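Local coordinates for protein HAD superfamily hydrolase (Brucella suis biovar 1, PDB 6NQ4) that probably acts as a phosphatase of the haloacid dehalogenase superfamily and binds a sodium ion, at residues 183-188 / 192-197; 28-33 / 65-70; 219-224 / 256-261. One frame throughout, in Å; residues are numbered along the deposited sequence.

Contact 1: 183-188 / 192-197; sequences DIMVER and LIWCAG. With EDO (1,2-ethanediol), chain F; EDO (1,2-ethanediol), chain C.
Over one face of the Trp-194 indole lies the methyl end of Met-185, its CE 3.7 Å from the centroid of the six-membered ring and nearly on the ring normal. The SD of Met-185 sits over the same ring, making this a Met-aromatic as well as a CH-pi contact, while Ile-184 CG2 meets the indole at its edge, 3.8 Å from CZ3 of Trp-194. A bend at chi3 of Met-185 (85°) brings the methyl back over the ring. The second flat group, the Arg-188 guanidinium, has Ile-193 CG1 over the centre of one face; its charge is paired with Glu-156 and Asp-155. The two groups belong to different faces of an antiparallel hairpin. Its hydrogen-bonded pair is Val-186 and Ile-193, with Val-186 N to Ile-193 O at 2.9 Å and Ile-193 N to Val-186 O at 2.8 Å. Beyond the strands Cys-195 N reaches Ile-184 O at 2.9 Å. Trp-194 N donates a nearly straight bond (172°) to O2 of a 1,2-ethanediol, probably from the crystallisation liquor. Val-186 touches Trp-44 of the sodium site, placing the hairpin beside it. Apolar side chains thus line both faces, with salt bridges and diol bonds at the margins.

Contact 2: 28-33 / 65-70; sequences RLDDLT and RAKGVT
A Schellman motif ends helix 55-66 beside the N-terminal loop that precedes strand 38-41, and from this helix end Lys-67 reaches across to Asp-30 and Thr-33. The ammonium NZ of Lys-67 stands 3.7 Å from Asp-30 OD2, a long salt bridge, with the two side chains crossing at about a right angle. Two waters bridge the gap: one accepts from Lys-67 NZ at 3.0 Å and donates to the backbone O of Asp-30, while the other joins Thr-33 OG1, at 2.7 Å, more weakly to the same ammonium. With its chain kinked at chi3 (-111°), the lysine brings its amine beside Asp-30 and Thr-33.

The carboxylate of Asp-30 serves several cations. Its OD2 is also bridged to NE of Arg-63, on helix 55-66, and hangs above the centre of the Arg-28 guanidinium, 3.6 Å from NH1, where only charge acts because no N-H points at it. Such a network would be expected to keep the acid ionised.

In the Schellman motif, Gly-68 is the C-prime residue with positive phi: its N bonds to Arg-65 O, and Val-69 N reaches back to Ala-64 O. The chain then turns into strand 70-75 of the parallel sheet, so that the contact lies at the helix-to-strand joint of the Rossmann-like core of the HAD fold.

Beyond the charges, Val-69 and Thr-33 meet in a loose van der Waals contact, Val-69 CG2 lying 4.2 Å from Thr-33 CB. Both side chains also rest on Ala-64, and Val-69 touches Ile-39 of the central sheet, against which Leu-29 sets the loop as well.

Contact 3: 219-224 / 256-261; sequences PIYEAA and ADFGLD
The side chains of Tyr-221 and Phe-258 run antiparallel alongside one another, so the phenylalanine ring receives the root of the tyrosine side chain more than its ring. Tyr-221 CB stands 3.5 Å from the centroid of the Phe-258 ring, only 8° off its normal, a clear CH-pi contact over the face. The two aromatic planes are inclined at 34° with centroids 5.6 Å apart, an oblique pair. The trans first torsion of Phe-258 (chi1 -163°), which sets CG opposite its own backbone N, carries the ring toward helix 218-232. Around this core the fit is looser: Leu-260 CD1 lies 4.4 Å from Tyr-221 CD1. Lys-238, in a loop, makes a cation-pi contact with the Phe-258 ring and a hydrogen bond to the backbone O of the same residue. Tyr-221 and Leu-260 both rest on Phe-40 of strand 38-41. Gly-259, with positive phi, forms the Schellman turn that ends helix 248-258 and leads the chain into strand 261-265. Packing of one helix, and of the segment that follows another, on a central parallel strand is consistent with the alpha/beta Rossmann-like core of HAD proteins.

Followed from the N terminus, the three contacts close in series, none nested in or crossing another. Contact 2 comes first, joining the N-terminal loop to the end of helix 55-66 and closing a loop of 31 intervening residues that includes strand 38-41. Contact 1 joins the two strands of a tight hairpin, with only three residues between its segments, and runs into helix 196-205. Contact 3 spans another 31 residues and ties helix 218-232 to the end of helix 248-258. Contacts 2 and 3 both bear on the six-stranded parallel sheet, with nearest atoms about 7 Å apart. Contact 1 lies across the chain's centre from both, its centre about 30 Å from that of contact 2 and about 22 Å from that of contact 3.

Contact 1: 183-188 / 192-197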
loop_
_atom_site.group_PDB
_atom_site.type_symbol
_atom_site.label_atom_id
_atom_site.label_comp_id
_atom_site.label_asym_id
_atom_site.label_seq_id
_atom_site.Cartn_x
_atom_site.Cartn_y
_atom_site.Cartn_z
ATOM N N ASP A 183 -1.521 -6.001 0.030
ATOM C CA ASP A 183 -0.792 -6.649 -1.067
ATOM C C ASP A 183 -0.579 -8.131 -0.749
ATOM O O ASP A 183 -0.374 -8.510 0.406
ATOM C CB ASP A 183 0.603 -6.028 -1.241
ATOM C CG ASP A 183 0.587 -4.578 -1.765
ATOM O OD1 ASP A 183 -0.484 -4.047 -2.121
ATOM O OD2 ASP A 183 1.695 -3.976 -1.821
ATOM N N ILE A 184 -0.613 -8.978 -1.789
ATOM C CA ILE A 184 -0.291 -10.391 -1.605
ATOM C C ILE A 184 1.217 -10.610 -1.624
ATOM O O ILE A 184 1.772 -11.321 -0.777
ATOM C CB ILE A 184 -0.989 -11.236 -2.684
ATOM C CG1 ILE A 184 -2.496 -10.983 -2.671
ATOM C CG2 ILE A 184 -0.616 -12.733 -2.529
ATOM C CD1 ILE A 184 -3.126 -11.203 -1.333
ATOM N N MET A 185 1.893 -10.020 -2.603
ATOM C CA MET A 185 3.351 -10.051 -2.694
ATOM C C MET A 185 3.835 -8.647 -2.990
ATOM O O MET A 185 3.059 -7.768 -3.380
ATOM C CB MET A 185 3.871 -10.985 -3.807
ATOM C CG MET A 185 3.353 -12.410 -3.694
ATOM S SD MET A 185 4.341 -13.597 -4.636
ATOM C CE MET A 185 5.619 -13.940 -3.404
ATOM N N VAL A 186 5.136 -8.446 -2.797
ATOM C CA VAL A 186 5.808 -7.206 -3.163
ATOM C C VAL A 186 7.185 -7.561 -3.693
ATOM O O VAL A 186 7.768 -8.588 -3.332
ATOM C CB VAL A 186 5.914 -6.237 -1.950
ATOM C CG1 VAL A 186 6.880 -6.770 -0.899
ATOM C CG2 VAL A 186 6.300 -4.809 -2.378
ATOM N N GLU A 187 7.707 -6.715 -4.558
ATOM C CA GLU A 187 9.076 -6.920 -4.995
ATOM C C GLU A 187 10.058 -6.424 -3.938
ATOM O O GLU A 187 9.766 -5.515 -3.142
ATOM C CB GLU A 187 9.332 -6.232 -6.333
ATOM C CG GLU A 187 9.092 -4.737 -6.297
ATOM C CD GLU A 187 7.682 -4.386 -6.714
ATOM O OE1 GLU A 187 6.799 -4.258 -5.817
ATOM O OE2 GLU A 187 7.461 -4.265 -7.955
ATOM N N ARG A 188 11.214 -7.047 -3.915
ATOM C CA ARG A 188 12.343 -6.587 -3.110
ATOM C C ARG A 188 13.571 -6.850 -3.969
ATOM O O ARG A 188 14.072 -7.981 -4.026
ATOM C CB ARG A 188 12.422 -7.307 -1.769
ATOM C CG ARG A 188 13.388 -6.612 -0.795
ATOM C CD ARG A 188 13.305 -7.254 0.591
ATOM N NE ARG A 188 12.037 -6.944 1.239
ATOM C CZ ARG A 188 11.506 -7.664 2.223
ATOM N NH1 ARG A 188 12.140 -8.732 2.676
ATOM N NH2 ARG A 188 10.343 -7.313 2.749
ATOM N N LEU A 192 10.492 -11.772 -5.056
ATOM C CA LEU A 192 9.096 -11.569 -4.666
ATOM C C LEU A 192 8.924 -12.058 -3.236
ATOM O O LEU A 192 9.388 -13.158 -2.891
ATOM C CB LEU A 192 8.130 -12.301 -5.608
ATOM C CG LEU A 192 8.031 -11.677 -7.003
ATOM C CD1 LEU A 192 7.405 -12.633 -8.009
ATOM C CD2 LEU A 192 7.217 -10.411 -6.901
ATOM N N ILE A 193 8.287 -11.231 -2.408
ATOM C CA ILE A 193 8.178 -11.440 -0.971
ATOM C C ILE A 193 6.701 -11.477 -0.597
ATOM O O ILE A 193 5.929 -10.603 -1.009
ATOM C CB ILE A 193 8.870 -10.275 -0.239
ATOM C CG1 ILE A 193 10.333 -10.132 -0.686
ATOM C CG2 ILE A 193 8.762 -10.438 1.259
ATOM C CD1 ILE A 193 11.204 -11.307 -0.318
ATOM N N TRP A 194 6.325 -12.442 0.243
ATOM C CA TRP A 194 4.946 -12.535 0.703
ATOM C C TRP A 194 4.636 -11.413 1.688
ATOM O O TRP A 194 5.473 -11.064 2.524
ATOM C CB TRP A 194 4.723 -13.873 1.409
ATOM C CG TRP A 194 4.812 -15.038 0.485
ATOM C CD1 TRP A 194 5.813 -15.967 0.433
ATOM C CD2 TRP A 194 3.872 -15.395 -0.528
ATOM N NE1 TRP A 194 5.557 -16.875 -0.565
ATOM C CE2 TRP A 194 4.363 -16.561 -1.160
ATOM C CE3 TRP A 194 2.668 -14.847 -0.966
ATOM C CZ2 TRP A 194 3.691 -17.184 -2.219
ATOM C CZ3 TRP A 194 1.998 -15.469 -2.014
ATOM C CH2 TRP A 194 2.509 -16.627 -2.626
ATOM N N CYS A 195 3.419 -10.876 1.605
ATOM C CA CYS A 195 2.985 -9.765 2.445
ATOM C C CYS A 195 1.799 -10.172 3.311
ATOM O O CYS A 195 1.232 -11.260 3.182
ATOM C CB CYS A 195 2.566 -8.581 1.580
ATOM S SG CYS A 195 3.868 -7.880 0.581
ATOM N N ALA A 196 1.384 -9.239 4.173
ATOM C CA ALA A 196 0.284 -9.490 5.100
ATOM C C ALA A 196 -0.983 -9.909 4.373
ATOM O O ALA A 196 -1.765 -10.706 4.904
ATOM C CB ALA A 196 0.004 -8.233 5.916
ATOM N N GLY A 197 -1.224 -9.360 3.176
ATOM C CA GLY A 197 -2.438 -9.672 2.446
ATOM C C GLY A 197 -2.562 -11.143 2.108
ATOM O O GLY A 197 -3.677 -11.668 1.987
HETATM C C1 EDO F . 10.168 -15.917 0.848
HETATM O O1 EDO F . 9.350 -17.074 1.067
HETATM C C2 EDO F . 9.312 -14.830 0.209
HETATM O O2 EDO F . 8.471 -14.192 1.202
HETATM C C1 EDO C . 5.527 -2.718 0.833
HETATM O O1 EDO C . 5.786 -3.511 2.003
HETATM C C2 EDO C . 4.076 -2.908 0.401
HETATM O O2 EDO C . 3.809 -4.275 0.010
#

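Contact 2: 28-33 / 65-70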
loop_
_atom_site.group_PDB
_atom_site.type_symbol
_atom_site.label_atom_id
_atom_site.label_comp_id
_atom_site.label_asym_id
_atom_site.label_seq_id
_atom_site.Cartn_x
_atom_site.Cartn_y
_atom_site.Cartn_z
ATOM N N ARG A 28 4.909 10.380 -21.803
ATOM C CA ARG A 28 5.450 10.595 -20.471
ATOM C C ARG A 28 4.365 11.232 -19.618
ATOM O O ARG A 28 3.324 11.653 -20.124
ATOM C CB ARG A 28 6.732 11.436 -20.510
ATOM C CG ARG A 28 6.600 12.792 -21.186
ATOM C CD ARG A 28 7.972 13.485 -21.296
ATOM N NE ARG A 28 7.827 14.902 -21.618
ATOM C CZ ARG A 28 8.689 15.855 -21.272
ATOM N NH1 ARG A 28 9.785 15.562 -20.582
ATOM N NH2 ARG A 28 8.445 17.113 -21.616
ATOM N N LEU A 29 4.617 11.292 -18.306
ATOM C CA LEU A 29 3.631 11.856 -17.386
ATOM C C LEU A 29 3.273 13.294 -17.756
ATOM O O LEU A 29 2.119 13.719 -17.585
ATOM C CB LEU A 29 4.178 11.775 -15.961
ATOM C CG LEU A 29 3.293 12.379 -14.874
ATOM C CD1 LEU A 29 1.939 11.670 -14.810
ATOM C CD2 LEU A 29 3.994 12.317 -13.535
ATOM N N ASP A 30 4.238 14.050 -18.279
ATOM C CA ASP A 30 4.012 15.447 -18.635
ATOM C C ASP A 30 2.901 15.622 -19.661
ATOM O O ASP A 30 2.339 16.717 -19.767
ATOM C CB ASP A 30 5.288 16.044 -19.227
ATOM C CG ASP A 30 6.516 15.760 -18.395
ATOM O OD1 ASP A 30 6.682 14.607 -17.931
ATOM O OD2 ASP A 30 7.330 16.692 -18.225
ATOM N N ASP A 31 2.584 14.585 -20.432
ATOM C CA ASP A 31 1.518 14.707 -21.418
ATOM C C ASP A 31 0.127 14.645 -20.799
ATOM O O ASP A 31 -0.864 14.846 -21.515
ATOM C CB ASP A 31 1.676 13.619 -22.472
ATOM C CG ASP A 31 2.983 13.746 -23.244
ATOM O OD1 ASP A 31 3.411 14.889 -23.530
ATOM O OD2 ASP A 31 3.587 12.703 -23.555
ATOM N N LEU A 32 0.037 14.386 -19.494
ATOM C CA LEU A 32 -1.235 14.267 -18.790
ATOM C C LEU A 32 -1.462 15.344 -17.744
ATOM O O LEU A 32 -2.618 15.595 -17.383
ATOM C CB LEU A 32 -1.323 12.907 -18.078
ATOM C CG LEU A 32 -1.257 11.635 -18.932
ATOM C CD1 LEU A 32 -1.321 10.395 -18.046
ATOM C CD2 LEU A 32 -2.397 11.629 -19.939
ATOM N N THR A 33 -0.399 15.971 -17.237
ATOM C CA THR A 33 -0.509 16.762 -16.019
ATOM C C THR A 33 -1.221 18.095 -16.208
ATOM O O THR A 33 -1.615 18.695 -15.202
ATOM C CB THR A 33 0.858 16.937 -15.338
ATOM O OG1 THR A 33 1.824 17.402 -16.286
ATOM C CG2 THR A 33 1.339 15.623 -14.719
ATOM N N ARG A 65 5.666 18.450 -9.934
ATOM C CA ARG A 65 5.594 19.393 -8.817
ATOM C C ARG A 65 6.048 20.783 -9.239
ATOM O O ARG A 65 5.535 21.792 -8.742
ATOM C CB ARG A 65 6.456 18.903 -7.658
ATOM C CG ARG A 65 5.943 17.658 -7.012
ATOM C CD ARG A 65 6.662 17.376 -5.698
ATOM N NE ARG A 65 6.238 18.283 -4.627
ATOM C CZ ARG A 65 7.030 19.129 -3.967
ATOM N NH1 ARG A 65 8.317 19.230 -4.270
ATOM N NH2 ARG A 65 6.528 19.882 -2.995
ATOM N N ALA A 66 7.020 20.857 -10.151
ATOM C CA ALA A 66 7.482 22.154 -10.628
ATOM C C ALA A 66 6.408 22.884 -11.414
ATOM O O ALA A 66 6.490 24.110 -11.564
ATOM C CB ALA A 66 8.739 21.987 -11.485
ATOM N N LYS A 67 5.402 22.164 -11.913
ATOM C CA LYS A 67 4.272 22.760 -12.611
ATOM C C LYS A 67 3.032 22.850 -11.723
ATOM O O LYS A 67 1.916 22.979 -12.233
ATOM C CB LYS A 67 3.983 22.006 -13.911
ATOM C CG LYS A 67 5.166 21.959 -14.888
ATOM C CD LYS A 67 4.748 21.383 -16.241
ATOM C CE LYS A 67 5.368 20.015 -16.487
ATOM N NZ LYS A 67 4.822 19.352 -17.713
ATOM N N GLY A 68 3.211 22.771 -10.404
ATOM C CA GLY A 68 2.142 23.012 -9.453
ATOM C C GLY A 68 1.242 21.836 -9.153
ATOM O O GLY A 68 0.158 22.036 -8.590
ATOM N N VAL A 69 1.631 20.622 -9.530
ATOM C CA VAL A 69 0.832 19.438 -9.245
ATOM C C VAL A 69 1.260 18.891 -7.886
ATOM O O VAL A 69 2.450 18.671 -7.641
ATOM C CB VAL A 69 1.006 18.385 -10.356
ATOM C CG1 VAL A 69 0.178 17.130 -10.055
ATOM C CG2 VAL A 69 0.613 18.961 -11.710
ATOM N N THR A 70 0.297 18.687 -6.989
ATOM C CA THR A 70 0.599 18.114 -5.677
ATOM C C THR A 70 0.757 16.599 -5.803
ATOM O O THR A 70 -0.075 15.937 -6.432
ATOM C CB THR A 70 -0.520 18.450 -4.687
ATOM O OG1 THR A 70 -0.657 19.870 -4.613
ATOM C CG2 THR A 70 -0.210 17.924 -3.286
HETATM O O HOH W 1 2.771 19.773 -19.797
HETATM O O HOH W 2 4.441 17.194 -15.636
#

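Contact 3: 219-224 / 256-261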
loop_
_atom_site.group_PDB
_atom_site.type_symbol
_atom_site.label_atom_id
_atom_site.label_comp_id
_atom_site.label_asym_id
_atom_site.label_seq_id
_atom_site.Cartn_x
_atom_site.Cartn_y
_atom_site.Cartn_z
ATOM N N PRO A 219 -10.540 3.947 2.892
ATOM C CA PRO A 219 -9.901 4.810 3.910
ATOM C C PRO A 219 -8.582 5.420 3.483
ATOM O O PRO A 219 -8.324 6.596 3.780
ATOM C CB PRO A 219 -9.761 3.890 5.123
ATOM C CG PRO A 219 -10.932 2.963 4.989
ATOM C CD PRO A 219 -11.008 2.685 3.498
ATOM N N ILE A 220 -7.736 4.676 2.775
ATOM C CA ILE A 220 -6.457 5.257 2.382
ATOM C C ILE A 220 -6.653 6.380 1.368
ATOM O O ILE A 220 -5.918 7.383 1.396
ATOM C CB ILE A 220 -5.492 4.154 1.891
ATOM C CG1 ILE A 220 -4.049 4.683 1.857
ATOM C CG2 ILE A 220 -5.929 3.571 0.536
ATOM C CD1 ILE A 220 -3.022 3.603 1.537
ATOM N N TYR A 221 -7.662 6.259 0.492
ATOM C CA TYR A 221 -7.948 7.313 -0.481
ATOM C C TYR A 221 -8.492 8.551 0.201
ATOM O O TYR A 221 -8.135 9.669 -0.175
ATOM C CB TYR A 221 -8.904 6.806 -1.573
ATOM C CG TYR A 221 -8.193 5.830 -2.470
ATOM C CD1 TYR A 221 -7.388 6.280 -3.515
ATOM C CD2 TYR A 221 -8.228 4.466 -2.209
ATOM C CE1 TYR A 221 -6.678 5.388 -4.310
ATOM C CE2 TYR A 221 -7.512 3.584 -2.974
ATOM C CZ TYR A 221 -6.739 4.047 -4.027
ATOM O OH TYR A 221 -6.009 3.165 -4.805
ATOM N N GLU A 222 -9.348 8.375 1.210
ATOM C CA GLU A 222 -9.846 9.532 1.945
ATOM C C GLU A 222 -8.715 10.238 2.680
ATOM O O GLU A 222 -8.692 11.473 2.766
ATOM C CB GLU A 222 -10.970 9.105 2.893
ATOM C CG GLU A 222 -12.270 8.779 2.157
ATOM C CD GLU A 222 -13.345 8.197 3.053
ATOM O OE1 GLU A 222 -13.009 7.661 4.129
ATOM O OE2 GLU A 222 -14.536 8.276 2.673
ATOM N N ALA A 223 -7.750 9.470 3.200
ATOM C CA ALA A 223 -6.606 10.086 3.864
ATOM C C ALA A 223 -5.733 10.841 2.869
ATOM O O ALA A 223 -5.268 11.952 3.154
ATOM C CB ALA A 223 -5.799 9.026 4.605
ATOM N N ALA A 224 -5.524 10.268 1.678
ATOM C CA ALA A 224 -4.787 10.979 0.638
ATOM C C ALA A 224 -5.528 12.243 0.198
ATOM O O ALA A 224 -4.902 13.282 -0.048
ATOM C CB ALA A 224 -4.532 10.051 -0.557
ATOM N N ALA A 256 -10.314 3.703 -9.328
ATOM C CA ALA A 256 -11.600 3.646 -10.016
ATOM C C ALA A 256 -12.762 3.676 -9.026
ATOM O O ALA A 256 -13.735 4.416 -9.224
ATOM C CB ALA A 256 -11.656 2.392 -10.888
ATOM N N ASP A 257 -12.677 2.885 -7.951
ATOM C CA ASP A 257 -13.763 2.849 -6.970
ATOM C C ASP A 257 -13.910 4.178 -6.233
ATOM O O ASP A 257 -15.011 4.511 -5.782
ATOM C CB ASP A 257 -13.530 1.724 -5.961
ATOM C CG ASP A 257 -13.749 0.339 -6.550
ATOM O OD1 ASP A 257 -14.285 0.220 -7.676
ATOM O OD2 ASP A 257 -13.399 -0.640 -5.859
ATOM N N PHE A 258 -12.827 4.942 -6.093
ATOM C CA PHE A 258 -12.889 6.260 -5.469
ATOM C C PHE A 258 -13.292 7.342 -6.455
ATOM O O PHE A 258 -13.512 8.484 -6.040
ATOM C CB PHE A 258 -11.514 6.590 -4.870
ATOM C CG PHE A 258 -11.522 7.719 -3.868
ATOM C CD1 PHE A 258 -12.317 7.665 -2.733
ATOM C CD2 PHE A 258 -10.694 8.815 -4.047
ATOM C CE1 PHE A 258 -12.296 8.694 -1.808
ATOM C CE2 PHE A 258 -10.656 9.843 -3.117
ATOM C CZ PHE A 258 -11.456 9.784 -1.999
ATOM N N GLY A 259 -13.403 7.013 -7.737
ATOM C CA GLY A 259 -13.811 7.984 -8.732
ATOM C C GLY A 259 -12.689 8.748 -9.399
ATOM O O GLY A 259 -12.940 9.837 -9.927
ATOM N N LEU A 260 -11.466 8.216 -9.411
ATOM C CA LEU A 260 -10.318 8.882 -10.014
ATOM C C LEU A 260 -9.938 8.236 -11.338
ATOM O O LEU A 260 -10.030 7.012 -11.501
ATOM C CB LEU A 260 -9.083 8.796 -9.108
ATOM C CG LEU A 260 -9.297 9.154 -7.637
ATOM C CD1 LEU A 260 -7.971 9.025 -6.886
ATOM C CD2 LEU A 260 -9.898 10.549 -7.461
ATOM N N ASP A 261 -9.478 9.072 -12.269
ATOM C CA ASP A 261 -8.768 8.583 -13.444
ATOM C C ASP A 261 -7.502 7.855 -13.005
ATOM O O ASP A 261 -6.900 8.172 -11.971
ATOM C CB ASP A 261 -8.358 9.757 -14.334
ATOM C CG ASP A 261 -9.546 10.465 -14.994
ATOM O OD1 ASP A 261 -10.706 9.976 -14.932
ATOM O OD2 ASP A 261 -9.306 11.535 -15.594
#